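Long-range contacts in Exo-beta-1,4-mannosidase (Rhizomucor miehei, PDB 4LYP), which probably hydrolyses terminal beta-1,4-linked mannose residues from the non-reducing ends of mannosides, as a family 5 glycoside hydrolase with a TIM-barrel fold: residues Gln64-Gly69 / Tyr110-Ser115; Val127-Asp132 / Arg216-Gly221. All blocks are in the same frame, centred on the assembly; numbering follows the deposited sequence.

Contact 1. Residues Gln64-Gly69 / Tyr110-Ser115; sequences QGMNLG and YRMRPS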
# COMPACT_ATOMS: atom_id res chain seq x y z
N GLN A 64 -1.73 2.18 8.30
CA GLN A 64 -1.88 2.83 9.59
C GLN A 64 -1.09 2.18 10.67
O GLN A 64 -1.11 2.60 11.82
CB GLN A 64 -3.38 2.92 9.97
CG GLN A 64 -4.05 1.58 10.36
CD GLN A 64 -4.56 0.73 9.23
OE1 GLN A 64 -4.00 0.68 8.10
NE2 GLN A 64 -5.65 0.01 9.49
N GLY A 65 -0.31 1.11 10.32
CA GLY A 65 0.38 0.32 11.34
C GLY A 65 1.36 1.15 12.13
O GLY A 65 1.48 1.01 13.37
N MET A 66 2.21 1.99 11.47
CA MET A 66 3.21 2.76 12.19
C MET A 66 2.53 3.65 13.23
O MET A 66 2.96 3.72 14.40
CB MET A 66 4.01 3.56 11.18
CG MET A 66 4.82 4.72 11.80
SD MET A 66 5.91 5.54 10.61
CE MET A 66 4.69 6.29 9.54
N ASN A 67 1.44 4.35 12.85
CA ASN A 67 0.77 5.23 13.79
C ASN A 67 0.07 4.51 14.91
O ASN A 67 0.05 4.98 16.05
CB ASN A 67 -0.21 6.16 13.10
CG ASN A 67 0.47 7.39 12.51
OD1 ASN A 67 0.67 8.39 13.29
ND2 ASN A 67 0.83 7.36 11.31
N LEU A 68 -0.48 3.32 14.66
CA LEU A 68 -1.09 2.53 15.74
C LEU A 68 -0.02 1.90 16.65
O LEU A 68 -0.28 1.72 17.86
CB LEU A 68 -2.01 1.44 15.20
CG LEU A 68 -3.35 1.94 14.66
CD1 LEU A 68 -4.10 0.78 14.09
CD2 LEU A 68 -4.16 2.64 15.72
N GLY A 69 1.18 1.60 16.14
CA GLY A 69 2.24 1.05 16.97
C GLY A 69 2.91 2.08 17.86
O GLY A 69 3.64 1.70 18.77
N TYR A 110 -6.39 16.46 5.96
CA TYR A 110 -6.38 15.35 5.02
C TYR A 110 -5.18 14.43 5.18
O TYR A 110 -4.91 13.63 4.25
CB TYR A 110 -6.51 15.80 3.54
CG TYR A 110 -7.57 16.85 3.33
CD1 TYR A 110 -8.89 16.65 3.73
CD2 TYR A 110 -7.20 18.07 2.82
CE1 TYR A 110 -9.85 17.68 3.60
CE2 TYR A 110 -8.13 19.12 2.64
CZ TYR A 110 -9.41 18.93 3.06
OH TYR A 110 -10.34 19.93 2.95
N ARG A 111 -4.44 14.44 6.29
CA ARG A 111 -3.25 13.63 6.39
C ARG A 111 -3.06 13.02 7.77
O ARG A 111 -3.57 13.49 8.83
CB ARG A 111 -1.94 14.36 5.99
CG ARG A 111 -1.57 15.55 6.92
CD ARG A 111 -0.24 16.16 6.55
NE ARG A 111 -0.31 16.84 5.28
CZ ARG A 111 0.68 17.61 4.79
NH1 ARG A 111 0.48 18.31 3.70
NH2 ARG A 111 1.86 17.58 5.41
N MET A 112 -2.24 11.98 7.82
CA MET A 112 -1.88 11.30 9.05
C MET A 112 -1.26 12.25 10.03
O MET A 112 -0.37 13.04 9.68
CB MET A 112 -0.83 10.25 8.69
CG MET A 112 -1.40 9.12 7.78
SD MET A 112 -0.16 8.29 6.71
CE MET A 112 0.87 7.39 7.88
N ARG A 113 -1.69 12.17 11.28
CA ARG A 113 -1.18 13.03 12.33
C ARG A 113 -1.03 12.18 13.61
O ARG A 113 -1.94 11.40 13.94
CB ARG A 113 -2.17 14.20 12.62
CG ARG A 113 -1.59 15.27 13.53
CD ARG A 113 -2.59 16.33 13.93
NE ARG A 113 -3.05 17.11 12.81
CZ ARG A 113 -4.28 17.32 12.35
NH1 ARG A 113 -5.30 16.71 12.92
NH2 ARG A 113 -4.49 18.20 11.33
N PRO A 114 0.03 12.36 14.38
CA PRO A 114 1.18 13.20 14.04
C PRO A 114 2.03 12.54 12.91
O PRO A 114 2.06 11.28 12.80
CB PRO A 114 1.98 13.28 15.38
CG PRO A 114 1.63 11.96 16.08
CD PRO A 114 0.24 11.60 15.64
N SER A 115 2.70 13.38 12.14
CA SER A 115 3.56 12.92 11.07
C SER A 115 4.86 12.28 11.63
O SER A 115 5.36 12.64 12.70
CB SER A 115 3.90 14.07 10.15
OG SER A 115 4.56 15.14 10.82

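Contact 2. Residues Val127-Asp132 / Arg216-Gly221; sequences VFVGLD and RNTVNG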
# COMPACT_ATOMS: atom_id res chain seq x y z
N VAL A 127 6.57 8.35 16.72
CA VAL A 127 5.95 7.74 15.55
C VAL A 127 6.96 6.72 14.92
O VAL A 127 6.57 5.63 14.55
CB VAL A 127 5.52 8.82 14.51
CG1 VAL A 127 5.00 8.16 13.23
CG2 VAL A 127 4.48 9.72 15.13
N PHE A 128 8.23 7.06 14.85
CA PHE A 128 9.21 6.13 14.34
C PHE A 128 9.25 4.84 15.12
O PHE A 128 9.36 3.74 14.56
CB PHE A 128 10.58 6.83 14.27
CG PHE A 128 11.42 6.49 13.06
CD1 PHE A 128 11.45 5.22 12.46
CD2 PHE A 128 12.19 7.55 12.46
CE1 PHE A 128 12.23 5.00 11.31
CE2 PHE A 128 13.04 7.29 11.39
CZ PHE A 128 13.03 6.06 10.78
N VAL A 129 9.16 4.96 16.46
CA VAL A 129 9.14 3.74 17.29
C VAL A 129 7.91 2.90 16.94
O VAL A 129 7.96 1.67 17.06
CB VAL A 129 9.25 4.17 18.78
CG1 VAL A 129 8.84 3.00 19.70
CG2 VAL A 129 10.63 4.65 19.12
N GLY A 130 6.79 3.52 16.53
CA GLY A 130 5.65 2.72 16.10
C GLY A 130 6.00 1.83 14.93
O GLY A 130 5.52 0.70 14.83
N LEU A 131 6.80 2.35 13.99
CA LEU A 131 7.24 1.50 12.86
C LEU A 131 8.15 0.37 13.35
O LEU A 131 8.02 -0.80 12.89
CB LEU A 131 7.96 2.40 11.80
CG LEU A 131 8.39 1.71 10.50
CD1 LEU A 131 7.22 1.03 9.78
CD2 LEU A 131 9.01 2.75 9.62
N ASP A 132 9.00 0.60 14.37
CA ASP A 132 9.80 -0.47 14.92
C ASP A 132 8.90 -1.55 15.50
O ASP A 132 9.13 -2.73 15.30
CB ASP A 132 10.66 0.07 16.12
CG ASP A 132 11.77 1.02 15.73
OD1 ASP A 132 12.15 1.13 14.54
OD2 ASP A 132 12.29 1.66 16.67
N ARG A 216 17.85 1.68 13.25
CA ARG A 216 17.97 0.56 14.15
C ARG A 216 16.64 0.36 14.82
O ARG A 216 16.11 1.26 15.54
CB ARG A 216 19.10 0.83 15.17
CG ARG A 216 19.26 -0.34 16.13
CD ARG A 216 20.39 -0.00 17.10
NE ARG A 216 20.40 -1.04 18.16
CZ ARG A 216 19.59 -1.12 19.26
NH1 ARG A 216 18.67 -0.17 19.58
NH2 ARG A 216 19.71 -2.21 20.03
N ASN A 217 16.07 -0.82 14.68
CA ASN A 217 14.81 -1.15 15.35
C ASN A 217 15.04 -1.11 16.83
O ASN A 217 15.85 -1.91 17.36
CB ASN A 217 14.36 -2.54 14.86
CG ASN A 217 12.97 -2.87 15.31
OD1 ASN A 217 12.70 -2.81 16.53
ND2 ASN A 217 12.07 -3.19 14.38
N THR A 218 14.36 -0.23 17.57
CA THR A 218 14.64 -0.08 18.99
C THR A 218 14.13 -1.27 19.81
O THR A 218 14.51 -1.42 20.97
CB THR A 218 13.98 1.22 19.53
OG1 THR A 218 12.56 1.18 19.31
CG2 THR A 218 14.59 2.47 18.93
N VAL A 219 13.22 -2.06 19.22
CA VAL A 219 12.58 -3.15 19.93
C VAL A 219 13.45 -4.43 19.81
O VAL A 219 13.70 -5.12 20.78
CB VAL A 219 11.17 -3.35 19.38
CG1 VAL A 219 10.50 -4.59 20.05
CG2 VAL A 219 10.34 -2.08 19.60
N ASN A 220 13.89 -4.76 18.57
CA ASN A 220 14.61 -5.99 18.32
C ASN A 220 16.04 -5.82 17.87
O ASN A 220 16.73 -6.82 17.70
CB ASN A 220 13.81 -6.91 17.39
CG ASN A 220 13.64 -6.35 16.00
OD1 ASN A 220 14.53 -5.71 15.43
ND2 ASN A 220 12.50 -6.63 15.43
N GLY A 221 16.53 -4.58 17.70
CA GLY A 221 17.93 -4.28 17.42
C GLY A 221 18.32 -4.41 15.97
O GLY A 221 19.46 -4.06 15.65

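Contact 1. Residues Gln64-Gly69 / Tyr110-Ser115
Asn67 and Met66, neighbours on the short helix 65-69, face Met112 and Pro114 at the C-terminal end of the TIM-barrel strands, where the loops following strands 53-61 and 95-99 meet. The amide of Asn67 reaches out of the helix into the bend of the 110-115 loop; its CG is anti to the carbonyl carbon (chi1 -83°), which carries the flat group towards that loop. The methyl CE of Met112 lies beyond the end of this amide, almost in line with the CG-ND2 bond and 3.4 Å from Asn67 ND2. Pro114 O approaches at roughly a right angle to that direction, 4.2 Å from Asn67 CG, and the ring of Pro114 runs past the amide in the opposite sense. The peptide bond before Pro114 is cis and turns the loop here. Met112 is bent at its last torsion (chi3 68°), and its CE points towards the helix, where it meets both Asn67 and the methyl of Met66. Trp409, from another loop, also packs on Asn67. A backbone hydrogen bond ties Met112 to Trp155, while the side chain of Met112 stays about 13 Å from a bound guanidine. The apolar part of the contact is methyl against methyl, Met66 CE to Met112 CE at 4.3 Å.

Contact 2. Residues Val127-Asp132 / Arg216-Gly221
Asp132 OD2 is gripped by Thr218 OG1 at 2.7 Å and by Thr218 N at 2.9 Å, and Arg215 NH2 adds a salt bridge to the same oxygen. The acceptor stands on helix 125-140 of the TIM barrel; both Thr218 donors belong to the Asx turn that Asn217 begins, in the loop between helix 197-213 and strand 230-234. The two bonds from Thr218 come from different directions: the hydroxyl meets OD2 on its anti side, close to the carboxylate plane, whereas the backbone N-H arrives from above that plane, nearly straight (167°). With OG1 lodged between its own backbone N and carbonyl carbon (chi1 59°), Thr218 can offer both donors to one oxygen. Tyr224 OH takes the other carboxylate oxygen, OD1, so the group is held at both ends; this gathering of donors, with Arg215 among them, would be expected to favour its ionised form. Alongside, Asn217 ND2 bonds to the helix carbonyl Asp132 O at 3.1 Å, tilted from the carbonyl plane. The same amide shapes the loop through OD1, which accepts in its carbonyl plane from Val219 N at 2.8 Å and, from above that plane, from Asn220 N at 3.1 Å. The apolar share is small: Val129 lies across Thr218, and the Val219 methyl CG2 rests 4.1 Å from Asp132 CB.

How the contacts relate
Contact 1 is buried among the loops that follow two barrel strands, while contact 2 lies farther from the centre of the chain and is partly buried. Their chemistry differs accordingly: thioether methyls, a proline and one amide in contact 1, against a buried carboxylate held by a surface loop in contact 2. Helix 125-140 joins them. Residues 127-132 belong to contact 2, yet the side of the helix turned towards contact 1 packs on both of its segments: Met66 CG is 3.4 Å from Val127 O, and Pro114 O is 3.7 Å from Val127 CG2. Thus Val127 and Leu131 meet helix 65-69, whereas Asp132 and Val129 meet the 216-221 loop.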